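Local structure of uncharacterized protein gp49 (Pseudomonas phage YuA, 3PES) at residues D10-I15 against R64-A69; E25-A30 against Y40-G45. The protein is of unknown function, a small phage protein that folds as a three-stranded antiparallel sheet with a C-terminal helix and a long extended loop. All blocks are in the same frame, centred on the assembly; numbering follows the deposited sequence.

Contacts 1 and 2 lie on opposite sides of the centre of this small chain, 28 Å apart between their centres and about 15 Å between nearest atoms, so neither touches the other. Along the sequence contact 2 is nested inside the loop that contact 1 closes. Contact 1 joins the turn between strands 6-12 and 15-25 to the lead-in of helix 68-82; contact 2 holds together the two legs of the long excursion between strands 15-25 and 46-52. The helix also reaches toward both: Arg-73 pairs with Asp-10 beside contact 1, while Glu-83, just past its end, takes the Tyr-27 amide in contact 2.

Contact 1: residues D10-I15 against R64-A69; sequences DRVAGI and RKLTEA
Val-12 meets Leu-66 with the two side chains crossing at about a right angle, and this crossing is the inner half of the contact. The CA-CB bond of Val-12 points at 64-69, with CG1 anti to its backbone N (chi1 169°) and CG2 beside that N. Leu-66 starts out to one side, but CG, anti to its own carbonyl carbon, brings CD2 back so that it sits in the fork of the valine, 3.9 Å from both Val-12 CG1 and Val-12 CG2. The same CG1 also lies along the backbone of the other segment, 4.0 Å from Lys-65 C. Farther out, Ile-15 and Lys-65 form a second right-angled crossing. Lys-65 is extended as far as CE, with only NZ turned aside (chi4 -67°), so its aliphatic part passes the isoleucine tip: CD is 3.7 Å from Ile-15 CD1, and CE touches the same methyl.

The side-chain contacts across the segments are van der Waals only; the polar work is done within 10-15 or with helix 68-82. A type I' turn from Val-12 to Ile-15 is closed by Val-12 N to Ile-15 O and Ile-15 N to Val-12 O, both at 2.9 Å. Arg-11 runs out extended beside the turn and meets Gly-14 O edge-on with NH1 at 2.9 Å, the donor above the carbonyl plane. On the helix, Glu-70 accepts from Ala-13 N and Arg-73 forms a salt bridge with Asp-10, while Thr-67 OG1 caps Glu-70 N. Val-51 and Ile-74 touch both Val-12 and Leu-66, extending the inner crossing into the interior between sheet and helix. The arrangement is a two-residue type I' beta hairpin whose end packs against the N-capped start of a helix lying on the sheet.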
loop_
_atom_site.group_PDB
_atom_site.type_symbol
_atom_site.label_atom_id
_atom_site.label_comp_id
_atom_site.label_asym_id
_atom_site.label_seq_id
_atom_site.Cartn_x
_atom_site.Cartn_y
_atom_site.Cartn_z
ATOM N N ASP A 10 -0.276 11.130 -4.814
ATOM C CA ASP A 10 -0.523 10.272 -5.952
ATOM C C ASP A 10 -1.744 10.835 -6.667
ATOM O O ASP A 10 -2.041 12.029 -6.546
ATOM C CB ASP A 10 -0.709 8.803 -5.524
ATOM C CG ASP A 10 -0.202 7.818 -6.582
ATOM O OD1 ASP A 10 0.868 7.195 -6.364
ATOM O OD2 ASP A 10 -0.848 7.690 -7.648
ATOM N N ARG A 11 -2.416 9.997 -7.445
ATOM C CA ARG A 11 -3.606 10.395 -8.184
ATOM C C ARG A 11 -4.594 9.257 -8.123
ATOM O O ARG A 11 -4.189 8.099 -7.991
ATOM C CB ARG A 11 -3.271 10.724 -9.646
ATOM C CG ARG A 11 -2.269 11.865 -9.795
ATOM C CD ARG A 11 -2.063 12.328 -11.225
ATOM N NE ARG A 11 -1.208 13.516 -11.252
ATOM C CZ ARG A 11 -1.640 14.766 -11.406
ATOM N NH1 ARG A 11 -2.929 15.022 -11.578
ATOM N NH2 ARG A 11 -0.771 15.766 -11.399
ATOM N N VAL A 12 -5.880 9.594 -8.195
ATOM C CA VAL A 12 -6.932 8.609 -8.412
ATOM C C VAL A 12 -7.604 9.015 -9.708
ATOM O O VAL A 12 -8.138 10.116 -9.818
ATOM C CB VAL A 12 -7.940 8.569 -7.256
ATOM C CG1 VAL A 12 -9.167 7.739 -7.635
ATOM C CG2 VAL A 12 -7.272 8.008 -6.006
ATOM N N ALA A 13 -7.527 8.131 -10.701
ATOM C CA ALA A 13 -8.023 8.415 -12.041
ATOM C C ALA A 13 -7.612 9.831 -12.497
ATOM O O ALA A 13 -8.415 10.605 -13.010
ATOM C CB ALA A 13 -9.542 8.188 -12.117
ATOM N N GLY A 14 -6.347 10.159 -12.275
ATOM C CA GLY A 14 -5.777 11.417 -12.742
ATOM C C GLY A 14 -5.976 12.631 -11.853
ATOM O O GLY A 14 -5.440 13.697 -12.141
ATOM N N ILE A 15 -6.741 12.480 -10.780
ATOM C CA ILE A 15 -7.025 13.587 -9.868
ATOM C C ILE A 15 -6.053 13.543 -8.690
ATOM O O ILE A 15 -5.960 12.518 -8.020
ATOM C CB ILE A 15 -8.472 13.521 -9.353
ATOM C CG1 ILE A 15 -9.443 13.585 -10.530
ATOM C CG2 ILE A 15 -8.749 14.656 -8.373
ATOM C CD1 ILE A 15 -10.835 13.183 -10.164
ATOM N N ARG A 64 -14.925 6.924 -4.264
ATOM C CA ARG A 64 -15.907 6.426 -5.243
ATOM C C ARG A 64 -15.373 6.309 -6.678
ATOM O O ARG A 64 -15.921 5.563 -7.512
ATOM C CB ARG A 64 -17.149 7.313 -5.228
ATOM C CG ARG A 64 -18.084 7.052 -4.060
ATOM C CD ARG A 64 -19.351 7.906 -4.157
ATOM N NE ARG A 64 -19.029 9.329 -4.257
ATOM C CZ ARG A 64 -19.891 10.302 -4.550
ATOM N NH1 ARG A 64 -21.171 10.031 -4.782
ATOM N NH2 ARG A 64 -19.462 11.561 -4.608
ATOM N N LYS A 65 -14.310 7.047 -6.972
ATOM C CA LYS A 65 -13.702 7.010 -8.294
ATOM C C LYS A 65 -12.638 5.936 -8.435
ATOM O O LYS A 65 -12.115 5.728 -9.525
ATOM C CB LYS A 65 -13.096 8.363 -8.652
ATOM C CG LYS A 65 -14.108 9.445 -8.873
ATOM C CD LYS A 65 -13.422 10.635 -9.500
ATOM C CE LYS A 65 -14.393 11.758 -9.763
ATOM N NZ LYS A 65 -15.382 11.381 -10.814
ATOM N N LEU A 66 -12.291 5.274 -7.338
ATOM C CA LEU A 66 -11.364 4.168 -7.434
ATOM C C LEU A 66 -11.969 3.056 -8.270
ATOM O O LEU A 66 -13.128 2.669 -8.103
ATOM C CB LEU A 66 -10.985 3.637 -6.056
ATOM C CG LEU A 66 -10.016 4.450 -5.203
ATOM C CD1 LEU A 66 -10.038 3.895 -3.794
ATOM C CD2 LEU A 66 -8.600 4.399 -5.763
ATOM N N THR A 67 -11.174 2.556 -9.192
ATOM C CA THR A 67 -11.513 1.314 -9.874
ATOM C C THR A 67 -10.626 0.220 -9.312
ATOM O O THR A 67 -9.635 0.500 -8.646
ATOM C CB THR A 67 -11.225 1.429 -11.357
ATOM O OG1 THR A 67 -9.840 1.746 -11.531
ATOM C CG2 THR A 67 -12.098 2.509 -12.001
ATOM N N GLU A 68 -10.948 -1.037 -9.580
ATOM C CA GLU A 68 -10.058 -2.112 -9.166
ATOM C C GLU A 68 -8.669 -1.959 -9.766
ATOM O O GLU A 68 -7.678 -2.263 -9.119
ATOM C CB GLU A 68 -10.660 -3.481 -9.483
ATOM C CG GLU A 68 -11.874 -3.812 -8.609
ATOM C CD GLU A 68 -11.641 -3.698 -7.102
ATOM O OE1 GLU A 68 -10.550 -4.065 -6.608
ATOM O OE2 GLU A 68 -12.565 -3.240 -6.395
ATOM N N ALA A 69 -8.589 -1.472 -11.004
ATOM C CA ALA A 69 -7.274 -1.230 -11.624
ATOM C C ALA A 69 -6.450 -0.217 -10.828
ATOM O O ALA A 69 -5.255 -0.411 -10.598
ATOM C CB ALA A 69 -7.447 -0.756 -13.070
#

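Contact 2: residues E25-A30 against Y40-G45; sequences EPYVPA and YPAEGG
The close-packed end of this contact is the glycine pair, where Glu-25 and Tyr-27 press on bare backbone. Glu-25 CG, anti to the backbone N (chi1 -168°), rests 3.6 Å from Gly-44 CA, and Glu-25 O takes the amide of Gly-45 at 2.8 Å. Gly-44 CA gives a CA-H...O contact to Pro-26 O at 3.5 Å; both glycines have positive phi. The Tyr-27 ring, its CG anti to N (chi1 -174°), turns its edge to Gly-45 CA and Gly-44 O, then stretches along the other leg until its OH is 3.6 Å from Ala-42 CB. Mid-way, Val-28 N bonds Glu-43 O at 2.8 Å and Glu-43 N bonds Val-28 O at 3.0 Å. These are two extended, proline-interrupted legs of a loop that continue the hairpin of strands 15-25 and 46-52, joined by one isolated antiparallel bridge of the hydrogen-bonded kind. Val-28 and Glu-43 meet on one side, CB to CB, and Tyr-27 and Ala-42 on the other.

Farther out the backbones still run close at Ala-30 and Ala-42, and they pair again at Tyr-40 with Lys-31. The loose, watery part is the Tyr-40 ring side of Pro-29 and Pro-41. Water 1 lies within hydrogen-bonding distance of Pro-29 O and Pro-41 O, with more acceptors around it than it has protons to give; water 2 donates to Pro-29 O at 2.7 Å and also bonds Tyr-40 OH. Tyr-40 adopts the crowded chi1 of 52°, which brings its ring up to the Pro-29 and Ala-30 backbone, CE1 3.9 Å from Pro-29 O.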
loop_
_atom_site.group_PDB
_atom_site.type_symbol
_atom_site.label_atom_id
_atom_site.label_comp_id
_atom_site.label_asym_id
_atom_site.label_seq_id
_atom_site.Cartn_x
_atom_site.Cartn_y
_atom_site.Cartn_z
ATOM N N GLU A 25 2.182 -4.301 6.997
ATOM C CA GLU A 25 2.830 -5.519 7.453
ATOM C C GLU A 25 4.121 -5.658 6.658
ATOM O O GLU A 25 4.067 -5.901 5.463
ATOM C CB GLU A 25 1.934 -6.736 7.222
ATOM C CG GLU A 25 2.434 -8.003 7.929
ATOM C CD GLU A 25 2.492 -7.835 9.427
ATOM O OE1 GLU A 25 1.435 -7.567 10.031
ATOM O OE2 GLU A 25 3.591 -7.983 10.005
ATOM N N PRO A 26 5.290 -5.518 7.316
ATOM C CA PRO A 26 6.532 -5.578 6.517
ATOM C C PRO A 26 6.684 -6.875 5.739
ATOM O O PRO A 26 6.317 -7.944 6.254
ATOM C CB PRO A 26 7.640 -5.457 7.578
ATOM C CG PRO A 26 6.995 -4.661 8.671
ATOM C CD PRO A 26 5.567 -5.152 8.725
ATOM N N TYR A 27 7.238 -6.787 4.528
ATOM C CA TYR A 27 7.506 -7.999 3.756
ATOM C C TYR A 27 8.606 -8.788 4.461
ATOM O O TYR A 27 9.638 -8.220 4.836
ATOM C CB TYR A 27 7.950 -7.661 2.339
ATOM C CG TYR A 27 8.103 -8.872 1.452
ATOM C CD1 TYR A 27 6.984 -9.576 0.986
ATOM C CD2 TYR A 27 9.368 -9.313 1.071
ATOM C CE1 TYR A 27 7.116 -10.681 0.166
ATOM C CE2 TYR A 27 9.508 -10.410 0.246
ATOM C CZ TYR A 27 8.384 -11.081 -0.207
ATOM O OH TYR A 27 8.520 -12.153 -1.041
ATOM N N VAL A 28 8.409 -10.091 4.631
ATOM C CA VAL A 28 9.422 -10.972 5.208
ATOM C C VAL A 28 9.684 -12.032 4.157
ATOM O O VAL A 28 8.759 -12.743 3.748
ATOM C CB VAL A 28 8.937 -11.659 6.498
ATOM C CG1 VAL A 28 10.093 -12.405 7.154
ATOM C CG2 VAL A 28 8.410 -10.620 7.477
ATOM N N PRO A 29 10.935 -12.114 3.681
ATOM C CA PRO A 29 11.216 -13.068 2.597
ATOM C C PRO A 29 10.935 -14.521 2.986
ATOM O O PRO A 29 11.087 -14.908 4.148
ATOM C CB PRO A 29 12.720 -12.858 2.295
ATOM C CG PRO A 29 13.274 -12.266 3.546
ATOM C CD PRO A 29 12.141 -11.366 4.077
ATOM N N ALA A 30 10.547 -15.304 1.988
ATOM C CA ALA A 30 10.456 -16.748 2.124
ATOM C C ALA A 30 11.827 -17.355 2.387
ATOM O O ALA A 30 12.851 -16.793 1.966
ATOM C CB ALA A 30 9.901 -17.340 0.847
ATOM N N TYR A 40 9.861 -22.046 4.379
ATOM C CA TYR A 40 8.598 -21.428 4.798
ATOM C C TYR A 40 8.257 -20.263 3.873
ATOM O O TYR A 40 9.144 -19.674 3.252
ATOM C CB TYR A 40 8.637 -20.975 6.271
ATOM C CG TYR A 40 9.809 -20.100 6.642
ATOM C CD1 TYR A 40 9.831 -18.744 6.313
ATOM C CD2 TYR A 40 10.877 -20.615 7.380
ATOM C CE1 TYR A 40 10.892 -17.932 6.667
ATOM C CE2 TYR A 40 11.966 -19.798 7.748
ATOM C CZ TYR A 40 11.961 -18.457 7.381
ATOM O OH TYR A 40 12.999 -17.617 7.704
ATOM N N PRO A 41 6.963 -19.940 3.756
ATOM C CA PRO A 41 6.563 -18.887 2.819
ATOM C C PRO A 41 6.919 -17.484 3.272
ATOM O O PRO A 41 7.198 -17.252 4.450
ATOM C CB PRO A 41 5.034 -19.044 2.725
ATOM C CG PRO A 41 4.634 -19.757 3.975
ATOM C CD PRO A 41 5.798 -20.670 4.305
ATOM N N ALA A 42 6.869 -16.557 2.321
ATOM C CA ALA A 42 6.975 -15.145 2.631
ATOM C C ALA A 42 5.784 -14.711 3.461
ATOM O O ALA A 42 4.714 -15.346 3.445
ATOM C CB ALA A 42 7.011 -14.342 1.345
ATOM N N GLU A 43 5.968 -13.619 4.190
ATOM C CA GLU A 43 4.899 -13.009 4.971
ATOM C C GLU A 43 4.800 -11.526 4.671
ATOM O O GLU A 43 5.762 -10.897 4.249
ATOM C CB GLU A 43 5.134 -13.209 6.464
ATOM C CG GLU A 43 5.239 -14.665 6.864
ATOM C CD GLU A 43 5.355 -14.873 8.344
ATOM O OE1 GLU A 43 5.274 -16.044 8.770
ATOM O OE2 GLU A 43 5.516 -13.880 9.084
ATOM N N GLY A 44 3.623 -10.965 4.899
ATOM C CA GLY A 44 3.484 -9.522 4.824
ATOM C C GLY A 44 3.614 -8.949 3.430
ATOM O O GLY A 44 3.266 -9.607 2.442
ATOM N N GLY A 45 4.063 -7.700 3.356
ATOM C CA GLY A 45 4.121 -6.965 2.101
ATOM C C GLY A 45 2.736 -6.519 1.673
ATOM O O GLY A 45 2.429 -6.483 0.477
HETATM O O HOH W 1 8.641 -15.344 5.838
HETATM O O HOH W 2 12.945 -14.932 6.163
#